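Local coordinates for putative alpha-L-fucosidase (Bacteroides thetaiotaomicron VPI-5482, PDB 3GZA), which probably hydrolyses alpha-L-fucosyl linkages as a glycoside hydrolase of family 29, at residues 20-25 against 305-310; 57-62 against 101-106; 235-238 against 244-247; 280-283 against 288-291. One frame throughout, in Å; residues are numbered along the deposited sequence.

Interaction 1: 20-25 against 305-310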
loop_
_atom_site.group_PDB
_atom_site.type_symbol
_atom_site.label_atom_id
_atom_site.label_comp_id
_atom_site.label_asym_id
_atom_site.label_seq_id
_atom_site.Cartn_x
_atom_site.Cartn_y
_atom_site.Cartn_z
ATOM N N ALA A 20 -32.074 -20.127 -2.098
ATOM C CA ALA A 20 -30.788 -20.781 -1.852
ATOM C C ALA A 20 -30.799 -21.586 -0.592
ATOM O O ALA A 20 -30.224 -22.681 -0.573
ATOM C CB ALA A 20 -29.652 -19.741 -1.810
ATOM N N GLU A 21 -31.393 -21.036 0.479
ATOM C CA GLU A 21 -31.446 -21.657 1.821
ATOM C C GLU A 21 -30.141 -21.741 2.562
ATOM O O GLU A 21 -30.106 -21.540 3.757
ATOM C CB GLU A 21 -32.163 -23.010 1.811
ATOM C CG GLU A 21 -33.614 -22.936 1.309
ATOM C CD GLU A 21 -34.352 -24.238 1.235
ATOM O OE1 GLU A 21 -33.804 -25.277 1.574
ATOM O OE2 GLU A 21 -35.486 -24.239 0.732
HETATM N N MSE A 22 -29.065 -22.089 1.861
HETATM C CA MSE A 22 -27.772 -22.214 2.484
HETATM C C MSE A 22 -26.693 -21.700 1.562
HETATM O O MSE A 22 -26.792 -21.847 0.325
HETATM C CB MSE A 22 -27.463 -23.654 2.740
HETATM C CG MSE A 22 -28.259 -24.309 3.771
HETATM SE SE MSE A 22 -27.702 -26.185 3.999
HETATM C CE MSE A 22 -25.912 -25.760 4.641
ATOM N N GLY A 23 -25.681 -21.123 2.178
ATOM C CA GLY A 23 -24.488 -20.668 1.475
ATOM C C GLY A 23 -23.273 -20.740 2.371
ATOM O O GLY A 23 -23.392 -21.071 3.543
ATOM N N ALA A 24 -22.111 -20.406 1.809
ATOM C CA ALA A 24 -20.871 -20.402 2.557
ATOM C C ALA A 24 -20.113 -19.101 2.360
ATOM O O ALA A 24 -20.147 -18.495 1.280
ATOM C CB ALA A 24 -19.969 -21.568 2.113
ATOM N N VAL A 25 -19.414 -18.676 3.400
ATOM C CA VAL A 25 -18.477 -17.542 3.315
ATOM C C VAL A 25 -17.066 -18.129 3.687
ATOM O O VAL A 25 -16.889 -18.889 4.650
ATOM C CB VAL A 25 -18.853 -16.321 4.179
ATOM C CG1 VAL A 25 -18.869 -16.682 5.673
ATOM C CG2 VAL A 25 -17.907 -15.134 3.855
ATOM N N LYS A 305 -33.279 -24.578 12.900
ATOM C CA LYS A 305 -33.560 -23.294 13.539
ATOM C C LYS A 305 -33.097 -22.103 12.716
ATOM O O LYS A 305 -32.994 -21.006 13.212
ATOM C CB LYS A 305 -33.008 -23.271 14.982
ATOM C CG LYS A 305 -33.720 -24.247 15.913
ATOM C CD LYS A 305 -33.038 -24.438 17.271
ATOM C CE LYS A 305 -33.846 -25.432 18.196
ATOM N NZ LYS A 305 -32.983 -26.064 19.261
ATOM N N SER A 306 -32.805 -22.309 11.435
ATOM C CA SER A 306 -32.431 -21.241 10.519
ATOM C C SER A 306 -33.259 -21.456 9.288
ATOM O O SER A 306 -34.296 -20.821 9.176
ATOM C CB SER A 306 -30.936 -21.172 10.190
ATOM O OG SER A 306 -30.426 -22.435 9.806
ATOM N N VAL A 307 -32.850 -22.396 8.426
ATOM C CA VAL A 307 -33.606 -22.731 7.234
ATOM C C VAL A 307 -35.054 -23.091 7.617
ATOM O O VAL A 307 -36.010 -22.727 6.926
ATOM C CB VAL A 307 -32.939 -23.869 6.466
ATOM C CG1 VAL A 307 -33.828 -24.309 5.227
ATOM C CG2 VAL A 307 -31.484 -23.459 6.052
ATOM N N GLY A 308 -35.248 -23.776 8.741
ATOM C CA GLY A 308 -36.596 -24.128 9.219
ATOM C C GLY A 308 -37.380 -23.061 9.949
ATOM O O GLY A 308 -38.502 -23.298 10.403
ATOM N N ARG A 309 -36.759 -21.893 10.067
ATOM C CA ARG A 309 -37.321 -20.683 10.659
ATOM C C ARG A 309 -37.228 -19.503 9.654
ATOM O O ARG A 309 -37.136 -18.351 10.043
ATOM C CB ARG A 309 -36.624 -20.322 11.988
ATOM C CG ARG A 309 -36.957 -21.217 13.097
ATOM C CD ARG A 309 -36.286 -20.811 14.397
ATOM N NE ARG A 309 -36.647 -21.737 15.461
ATOM C CZ ARG A 309 -36.159 -21.656 16.697
ATOM N NH1 ARG A 309 -35.317 -20.708 17.034
ATOM N NH2 ARG A 309 -36.501 -22.548 17.596
ATOM N N ASN A 310 -37.295 -19.796 8.351
ATOM C CA ASN A 310 -37.397 -18.751 7.335
ATOM C C ASN A 310 -36.187 -17.842 7.276
ATOM O O ASN A 310 -36.302 -16.647 7.064
ATOM C CB ASN A 310 -38.647 -17.878 7.621
ATOM C CG ASN A 310 -39.050 -17.013 6.444
ATOM O OD1 ASN A 310 -38.789 -17.351 5.267
ATOM N ND2 ASN A 310 -39.778 -15.909 6.751
#
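Val307 is wedged between the side chain of Glu21 and the start of strand 22-26, where one methyl group serves each neighbour. Glu21 runs past the CG1 methyl of Val307 at about a right angle. Its CB lies 4.0 Å from Val307 CG1, its CG slightly farther and its CD again at 4.0 Å, before OE1 closes to 3.8 Å from the same methyl. With CG1 anti to the backbone N (chi1 175°), the other branch of Val307 turns to the backbone: its CG2 sits 3.3 Å from Glu21 O and 4.0 Å from CG of the selenomethionine Met22. The carboxylate finds its polar partners beyond, where Glu21 OE2 accepts from His407 NE2 and pairs with Lys408. Were Val307 an alanine, a gap would probably open beside the Glu21 chain, Glu21 O and Met22 CG. The contact joins the first strand of the TIM barrel to the loop leading into its last, 312-317, which pairs with 22-26 to close the ring. A compact branched residue suits this junction because it fills space from two sides without needing a polar partner, and the charge it flanks is satisfied elsewhere.

Interaction 2: 57-62 against 101-106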
loop_
_atom_site.group_PDB
_atom_site.type_symbol
_atom_site.label_atom_id
_atom_site.label_comp_id
_atom_site.label_asym_id
_atom_site.label_seq_id
_atom_site.Cartn_x
_atom_site.Cartn_y
_atom_site.Cartn_z
ATOM N N THR A 57 0.589 -22.943 -1.578
ATOM C CA THR A 57 1.120 -23.651 -2.733
ATOM C C THR A 57 0.220 -24.775 -3.289
ATOM O O THR A 57 0.468 -25.248 -4.410
ATOM C CB THR A 57 2.544 -24.250 -2.446
ATOM O OG1 THR A 57 2.462 -25.191 -1.373
ATOM C CG2 THR A 57 3.576 -23.132 -2.125
ATOM N N GLU A 58 -0.809 -25.180 -2.534
ATOM C CA GLU A 58 -1.772 -26.196 -2.975
ATOM C C GLU A 58 -3.144 -25.592 -3.200
ATOM O O GLU A 58 -4.137 -26.304 -3.264
ATOM C CB GLU A 58 -1.873 -27.323 -1.950
ATOM C CG GLU A 58 -0.601 -28.141 -1.777
ATOM C CD GLU A 58 -0.750 -29.203 -0.724
ATOM O OE1 GLU A 58 -1.438 -30.200 -1.008
ATOM O OE2 GLU A 58 -0.159 -29.060 0.369
ATOM N N LEU A 59 -3.187 -24.282 -3.393
ATOM C CA LEU A 59 -4.489 -23.602 -3.578
ATOM C C LEU A 59 -5.305 -24.279 -4.636
ATOM O O LEU A 59 -4.829 -24.509 -5.754
ATOM C CB LEU A 59 -4.274 -22.154 -3.970
ATOM C CG LEU A 59 -5.617 -21.427 -4.175
ATOM C CD1 LEU A 59 -6.210 -21.143 -2.838
ATOM C CD2 LEU A 59 -5.496 -20.097 -4.948
ATOM N N ASN A 60 -6.568 -24.562 -4.302
ATOM C CA ASN A 60 -7.504 -25.119 -5.261
ATOM C C ASN A 60 -8.922 -24.690 -4.887
ATOM O O ASN A 60 -9.581 -25.324 -4.070
ATOM C CB ASN A 60 -7.409 -26.621 -5.336
ATOM C CG ASN A 60 -8.342 -27.192 -6.392
ATOM O OD1 ASN A 60 -8.980 -26.437 -7.124
ATOM N ND2 ASN A 60 -8.326 -28.525 -6.555
ATOM N N THR A 61 -9.408 -23.591 -5.457
ATOM C CA THR A 61 -10.750 -23.132 -5.125
ATOM C C THR A 61 -11.834 -24.095 -5.610
ATOM O O THR A 61 -12.952 -24.037 -5.048
ATOM C CB THR A 61 -11.016 -21.729 -5.629
ATOM O OG1 THR A 61 -10.712 -21.702 -7.008
ATOM C CG2 THR A 61 -10.162 -20.702 -4.894
ATOM N N ASP A 62 -11.531 -24.991 -6.557
ATOM C CA ASP A 62 -12.534 -25.992 -6.924
ATOM C C ASP A 62 -12.833 -26.813 -5.662
ATOM O O ASP A 62 -13.963 -27.203 -5.463
ATOM C CB ASP A 62 -12.081 -26.924 -8.034
ATOM C CG ASP A 62 -12.100 -26.307 -9.419
ATOM O OD1 ASP A 62 -12.651 -25.215 -9.593
ATOM O OD2 ASP A 62 -11.530 -26.999 -10.352
ATOM N N VAL A 101 3.013 -9.907 -4.087
ATOM C CA VAL A 101 3.597 -11.065 -3.465
ATOM C C VAL A 101 4.343 -11.963 -4.422
ATOM O O VAL A 101 4.135 -11.900 -5.642
ATOM C CB VAL A 101 2.520 -11.914 -2.722
ATOM C CG1 VAL A 101 1.821 -11.105 -1.656
ATOM C CG2 VAL A 101 1.541 -12.584 -3.723
ATOM N N LYS A 102 5.267 -12.755 -3.883
ATOM C CA LYS A 102 6.053 -13.715 -4.691
ATOM C C LYS A 102 5.233 -14.905 -5.196
ATOM O O LYS A 102 5.481 -15.408 -6.306
ATOM C CB LYS A 102 7.235 -14.233 -3.876
ATOM C CG LYS A 102 8.243 -13.159 -3.478
ATOM C CD LYS A 102 9.233 -13.725 -2.459
ATOM C CE LYS A 102 10.337 -12.693 -2.054
ATOM N NZ LYS A 102 11.347 -13.203 -1.005
ATOM N N TRP A 103 4.235 -15.311 -4.399
ATOM C CA TRP A 103 3.320 -16.378 -4.780
ATOM C C TRP A 103 2.689 -16.069 -6.136
ATOM O O TRP A 103 2.222 -14.952 -6.384
ATOM C CB TRP A 103 2.248 -16.523 -3.716
ATOM C CG TRP A 103 1.226 -17.556 -4.010
ATOM C CD1 TRP A 103 1.353 -18.885 -3.825
ATOM C CD2 TRP A 103 -0.109 -17.340 -4.498
ATOM N NE1 TRP A 103 0.186 -19.527 -4.180
ATOM C CE2 TRP A 103 -0.727 -18.604 -4.581
ATOM C CE3 TRP A 103 -0.844 -16.214 -4.854
ATOM C CZ2 TRP A 103 -2.044 -18.769 -5.029
ATOM C CZ3 TRP A 103 -2.131 -16.381 -5.286
ATOM C CH2 TRP A 103 -2.728 -17.630 -5.361
ATOM N N ARG A 104 2.720 -17.070 -7.022
ATOM C CA ARG A 104 2.229 -16.918 -8.376
ATOM C C ARG A 104 2.832 -15.746 -9.159
ATOM O O ARG A 104 2.240 -15.276 -10.136
ATOM C CB ARG A 104 0.705 -16.969 -8.470
ATOM C CG ARG A 104 0.170 -18.364 -8.180
ATOM C CD ARG A 104 -1.303 -18.421 -8.419
ATOM N NE ARG A 104 -1.805 -19.757 -8.085
ATOM C CZ ARG A 104 -3.080 -20.143 -8.122
ATOM N NH1 ARG A 104 -4.047 -19.333 -8.496
ATOM N NH2 ARG A 104 -3.371 -21.383 -7.757
ATOM N N ASP A 105 4.058 -15.371 -8.784
ATOM C CA ASP A 105 4.848 -14.369 -9.488
ATOM C C ASP A 105 4.090 -13.056 -9.626
ATOM O O ASP A 105 4.236 -12.344 -10.642
ATOM C CB ASP A 105 5.263 -14.952 -10.856
ATOM C CG ASP A 105 6.369 -14.149 -11.565
ATOM O OD1 ASP A 105 7.236 -13.544 -10.897
ATOM O OD2 ASP A 105 6.358 -14.159 -12.803
ATOM N N GLY A 106 3.298 -12.764 -8.605
ATOM C CA GLY A 106 2.491 -11.549 -8.586
ATOM C C GLY A 106 1.346 -11.456 -9.566
ATOM O O GLY A 106 0.786 -10.368 -9.775
HETATM O O HOH W 1 -5.336 -23.432 -8.404
HETATM O O HOH W 2 -2.231 -24.242 -6.617
#
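Leu59 and Trp103 both throw CG away from their own backbone N (chi1 180° and 178°), which sends the isobutyl group and the indole toward one another. They cross at about a right angle, and Leu59 CD2 arrives at the indole edge, 3.7 Å from Trp103 CZ2 and equally far from CH2. Arg104 reaches the same methyl by a different route: extended from CG to NE, it passes CG over the centre of the indole face and slides its guanidinium past the ring's rim. Leu59 CD2 then lies over the guanidinium face, 3.7 Å from Arg104 NH2, on the side where Trp103 CZ2 also sits. Two waters tie this group to the other loop, each donating to Leu59 O and accepting from Arg104 NH2; water 2 is the looser, its O 3.3 Å from Arg104 NH2. Arg104 NH1 meanwhile pairs with Asp113 of helix 110-121, while Leu59 and Trp103 both rest on its Ile110. Helix 61-69, N-capped by Asn60, and the loop before it are thus joined to the loop before helix 110-121 by one methyl, with two waters bridging the polar atoms beside it, a chemistry suited to a partly exposed margin of the barrel.

Interaction 3: 235-238 against 244-247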
loop_
_atom_site.group_PDB
_atom_site.type_symbol
_atom_site.label_atom_id
_atom_site.label_comp_id
_atom_site.label_asym_id
_atom_site.label_seq_id
_atom_site.Cartn_x
_atom_site.Cartn_y
_atom_site.Cartn_z
ATOM N N PHE A 235 -39.829 -5.746 7.605
ATOM C CA PHE A 235 -38.975 -4.930 8.448
ATOM C C PHE A 235 -39.468 -3.486 8.399
ATOM O O PHE A 235 -40.010 -3.069 7.389
ATOM C CB PHE A 235 -37.509 -5.134 7.944
ATOM C CG PHE A 235 -36.476 -5.069 9.032
ATOM C CD1 PHE A 235 -36.424 -6.085 9.991
ATOM C CD2 PHE A 235 -35.589 -3.989 9.146
ATOM C CE1 PHE A 235 -35.506 -6.028 10.986
ATOM C CE2 PHE A 235 -34.661 -3.945 10.169
ATOM C CZ PHE A 235 -34.632 -4.945 11.092
ATOM N N PRO A 236 -39.302 -2.739 9.493
ATOM C CA PRO A 236 -39.841 -1.387 9.536
ATOM C C PRO A 236 -39.139 -0.337 8.676
ATOM O O PRO A 236 -39.750 0.700 8.351
ATOM C CB PRO A 236 -39.754 -1.032 11.022
ATOM C CG PRO A 236 -38.676 -1.858 11.546
ATOM C CD PRO A 236 -38.722 -3.144 10.795
ATOM N N VAL A 237 -37.915 -0.637 8.272
ATOM C CA VAL A 237 -37.087 0.244 7.464
ATOM C C VAL A 237 -36.373 -0.596 6.465
ATOM O O VAL A 237 -36.205 -1.800 6.662
ATOM C CB VAL A 237 -36.083 1.064 8.322
ATOM C CG1 VAL A 237 -36.831 2.143 9.125
ATOM C CG2 VAL A 237 -35.220 0.130 9.213
ATOM N N PRO A 238 -35.936 0.009 5.344
ATOM C CA PRO A 238 -35.278 -0.736 4.271
ATOM C C PRO A 238 -33.816 -1.069 4.488
ATOM O O PRO A 238 -33.103 -1.338 3.535
ATOM C CB PRO A 238 -35.510 0.165 3.045
ATOM C CG PRO A 238 -35.505 1.455 3.560
ATOM C CD PRO A 238 -36.164 1.409 4.950
ATOM N N ARG A 244 -31.318 3.953 11.856
ATOM C CA ARG A 244 -32.554 4.101 11.095
ATOM C C ARG A 244 -33.748 3.384 11.742
ATOM O O ARG A 244 -34.877 3.626 11.348
ATOM C CB ARG A 244 -32.314 3.597 9.672
ATOM C CG ARG A 244 -31.160 4.325 8.942
ATOM C CD ARG A 244 -31.449 5.825 8.824
ATOM N NE ARG A 244 -30.848 6.507 7.661
ATOM C CZ ARG A 244 -31.265 6.356 6.387
ATOM N NH1 ARG A 244 -32.200 5.478 6.104
ATOM N NH2 ARG A 244 -30.697 7.031 5.377
ATOM N N ILE A 245 -33.487 2.491 12.699
ATOM C CA ILE A 245 -34.543 1.797 13.467
ATOM C C ILE A 245 -35.032 2.743 14.580
ATOM O O ILE A 245 -34.225 3.420 15.233
ATOM C CB ILE A 245 -34.032 0.447 14.040
ATOM C CG1 ILE A 245 -33.687 -0.500 12.900
ATOM C CG2 ILE A 245 -35.102 -0.190 14.956
ATOM C CD1 ILE A 245 -32.753 -1.700 13.304
ATOM N N GLU A 246 -36.351 2.805 14.785
ATOM C CA GLU A 246 -36.947 3.685 15.802
ATOM C C GLU A 246 -36.272 3.399 17.148
ATOM O O GLU A 246 -36.053 2.235 17.525
ATOM C CB GLU A 246 -38.486 3.505 15.867
ATOM C CG GLU A 246 -39.277 4.746 16.302
ATOM C CD GLU A 246 -39.162 5.076 17.788
ATOM O OE1 GLU A 246 -39.153 4.123 18.604
ATOM O OE2 GLU A 246 -39.128 6.294 18.144
ATOM N N SER A 247 -35.935 4.476 17.852
ATOM C CA SER A 247 -35.178 4.428 19.108
ATOM C C SER A 247 -35.752 3.596 20.268
ATOM O O SER A 247 -34.995 3.151 21.120
ATOM C CB SER A 247 -34.913 5.868 19.602
#
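Val237 and Ile245 bring their CA atoms to 6.7 Å, the nearest backbone approach of two irregular segments, with Val237 itself extended (phi -140°, psi 157°). Its side chain does most of the touching. A chi1 of -72° sets CG1 of Val237 beside the backbone N, anti to the carbonyl carbon, and leaves CG2 between the two, turned to Ile245. The CG1 methyl of Val237 presses against the backbone carbonyl of Arg244, 3.3 Å from O, while Val237 CG2 lies 4.0 Å from Ile245 CG1, the two aliphatic chains crossing at about a right angle. Branched residues suit the spot because each can cover more than one neighbour with short, stiff arms. Both segments belong to a single excursion of the TIM-barrel domain, leaving strand 234-235, which runs antiparallel to 264-273, and returning into helix 251-257. Leu254 of that helix receives Phe235, Pro236 and Ile245 together, so the apolar pairing of the excursion continues directly onto the helix that ends it. Phe235 approaches Ile245 more loosely, with CE2 4.3 Å from Ile245 CD1, the methyl standing obliquely to the ring. Closer to the ring are its own chain neighbours: Pro236 CD lies over one face, offset toward the rim and 3.4 Å above the plane, and Val237 O sits in plane at the edge near CD2. Toward the outer side, Arg244 lends the first carbons of its chain to the cover of Val237, then bends at chi2 and carries its guanidinium away; in the conformer described, NH2 forms a salt bridge with Asp213 OD1.

Interaction 4: 280-283 against 288-291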
loop_
_atom_site.group_PDB
_atom_site.type_symbol
_atom_site.label_atom_id
_atom_site.label_comp_id
_atom_site.label_asym_id
_atom_site.label_seq_id
_atom_site.Cartn_x
_atom_site.Cartn_y
_atom_site.Cartn_z
ATOM N N ARG A 280 -14.664 -22.531 20.986
ATOM C CA ARG A 280 -14.115 -21.732 19.908
ATOM C C ARG A 280 -15.229 -21.152 19.030
ATOM O O ARG A 280 -16.396 -21.520 19.149
ATOM C CB ARG A 280 -13.163 -22.563 19.058
ATOM C CG ARG A 280 -12.045 -23.160 19.868
ATOM C CD ARG A 280 -10.928 -22.166 20.148
ATOM N NE ARG A 280 -10.115 -21.873 18.971
ATOM C CZ ARG A 280 -9.379 -20.783 18.786
ATOM N NH1 ARG A 280 -9.396 -19.776 19.652
ATOM N NH2 ARG A 280 -8.712 -20.644 17.675
ATOM N N HIS A 281 -14.864 -20.204 18.184
ATOM C CA HIS A 281 -15.820 -19.526 17.285
ATOM C C HIS A 281 -14.966 -18.843 16.231
ATOM O O HIS A 281 -14.758 -17.603 16.276
ATOM C CB HIS A 281 -16.666 -18.541 18.110
ATOM C CG HIS A 281 -17.799 -17.903 17.368
ATOM N ND1 HIS A 281 -19.037 -18.494 17.264
ATOM C CD2 HIS A 281 -17.863 -16.750 16.666
ATOM C CE1 HIS A 281 -19.821 -17.718 16.519
ATOM N NE2 HIS A 281 -19.132 -16.652 16.151
ATOM N N GLU A 282 -14.488 -19.643 15.272
ATOM C CA GLU A 282 -13.432 -19.194 14.389
ATOM C C GLU A 282 -13.838 -19.034 12.931
ATOM O O GLU A 282 -14.121 -20.014 12.275
ATOM C CB GLU A 282 -12.258 -20.166 14.459
ATOM C CG GLU A 282 -11.845 -20.464 15.884
ATOM C CD GLU A 282 -11.655 -19.240 16.790
ATOM O OE1 GLU A 282 -10.839 -18.327 16.480
ATOM O OE2 GLU A 282 -12.242 -19.225 17.898
ATOM N N TRP A 283 -13.819 -17.789 12.444
ATOM C CA TRP A 283 -14.137 -17.506 11.057
ATOM C C TRP A 283 -12.922 -17.765 10.158
ATOM O O TRP A 283 -13.060 -17.921 8.949
ATOM C CB TRP A 283 -14.613 -16.074 10.900
ATOM C CG TRP A 283 -15.956 -15.816 11.477
ATOM C CD1 TRP A 283 -16.216 -15.226 12.656
ATOM C CD2 TRP A 283 -17.238 -16.165 10.908
ATOM N NE1 TRP A 283 -17.576 -15.154 12.864
ATOM C CE2 TRP A 283 -18.222 -15.745 11.811
ATOM C CE3 TRP A 283 -17.634 -16.749 9.705
ATOM C CZ2 TRP A 283 -19.598 -15.879 11.563
ATOM C CZ3 TRP A 283 -18.973 -16.952 9.490
ATOM C CH2 TRP A 283 -19.946 -16.471 10.380
ATOM N N ASP A 288 -4.378 -25.918 15.180
ATOM C CA ASP A 288 -4.965 -26.787 16.198
ATOM C C ASP A 288 -6.479 -26.629 16.430
ATOM O O ASP A 288 -6.973 -26.945 17.519
ATOM C CB ASP A 288 -4.223 -26.617 17.515
ATOM C CG ASP A 288 -2.696 -26.818 17.358
ATOM O OD1 ASP A 288 -2.277 -27.890 16.871
ATOM O OD2 ASP A 288 -1.938 -25.882 17.684
ATOM N N ASP A 289 -7.208 -26.289 15.389
ATOM C CA ASP A 289 -8.655 -26.189 15.467
ATOM C C ASP A 289 -9.350 -27.347 14.713
ATOM O O ASP A 289 -10.569 -27.315 14.565
ATOM C CB ASP A 289 -9.172 -24.849 14.909
ATOM C CG ASP A 289 -9.222 -23.751 15.953
ATOM O OD1 ASP A 289 -9.347 -24.062 17.163
ATOM O OD2 ASP A 289 -9.121 -22.564 15.534
ATOM N N GLU A 290 -8.608 -28.382 14.307
ATOM C CA GLU A 290 -9.206 -29.473 13.547
ATOM C C GLU A 290 -10.390 -30.115 14.236
ATOM O O GLU A 290 -11.348 -30.557 13.579
ATOM C CB GLU A 290 -8.163 -30.548 13.211
ATOM C CG GLU A 290 -7.131 -30.091 12.206
ATOM C CD GLU A 290 -6.087 -29.117 12.737
ATOM O OE1 GLU A 290 -5.912 -29.081 14.009
ATOM O OE2 GLU A 290 -5.451 -28.432 11.860
ATOM N N ASN A 291 -10.320 -30.212 15.543
ATOM C CA ASN A 291 -11.341 -30.908 16.273
ATOM C C ASN A 291 -12.438 -29.987 16.813
ATOM O O ASN A 291 -13.255 -30.471 17.571
ATOM C CB ASN A 291 -10.697 -31.763 17.339
ATOM C CG ASN A 291 -9.963 -32.995 16.707
ATOM O OD1 ASN A 291 -10.499 -33.645 15.795
ATOM N ND2 ASN A 291 -8.752 -33.263 17.146
#
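Arg280, Asp289 and Glu282 form a salt-bridge network inside the long loop that joins strand 264-273 of the TIM barrel to helix 296-304. Its tight part is a side-on, two-nitrogen grip: Arg280 NE donates to Asp289 OD1 at 2.9 Å, and Arg280 NH2 donates to Asp289 OD2 at 2.9 Å and a nearly straight 170°. Each oxygen uses its syn lone pair and lies close to the guanidinium plane, although the two flat groups are turned 32° against each other. Bends at chi2 and chi3 fold the arginine back so that its edge meets the aspartate while a face is left for Glu282, whose OE2 stands 3.3 Å above the guanidinium plane, over its centre. Glu282 OE1 is 3.4 Å from Arg280 NH2, well out of plane, so it contributes charge alone, while Glu282 CG lies 3.5 Å from Asp289 OD2. Arg280 NH2 also pairs with Glu286, and Asn292 ND2 donates to Asp289 OD1. A methionine in place of Arg280 would probably leave the buried Asp289 carboxylate without the two-nitrogen grip of its main counter-charge and bring uncompensated repulsion among the neighbouring acids. On the looser side Asp288, Glu290 and Asn291 are exposed and make no contact with 280-283. Within the packed side, Glu282 is itself held: its OE2 accepts from His281 N at 2.8 Å, met on the anti side of the carboxylate.

Overall arrangement
Interactions 1 and 4 are the buried pair, and they touch, Val25 CG1 packing 3.8 Å from Trp283 CZ3. Both involve the closing strands of the barrel: interaction 1 joins strand 22-26 to the approach of 312-317, while interaction 4 lies within the loop after 264-273, the other neighbour of 312-317. Their chemistry differs sharply, methyl packing in the first and paired charges in the second. Interactions 2 and 3 are only partly buried and lie on opposite sides of the chain's centre, their own centres about 44 Å apart. Each sets aliphatic groups beside an aromatic ring and sends an arginine to an outside aspartate, but bridging waters enter only interaction 2.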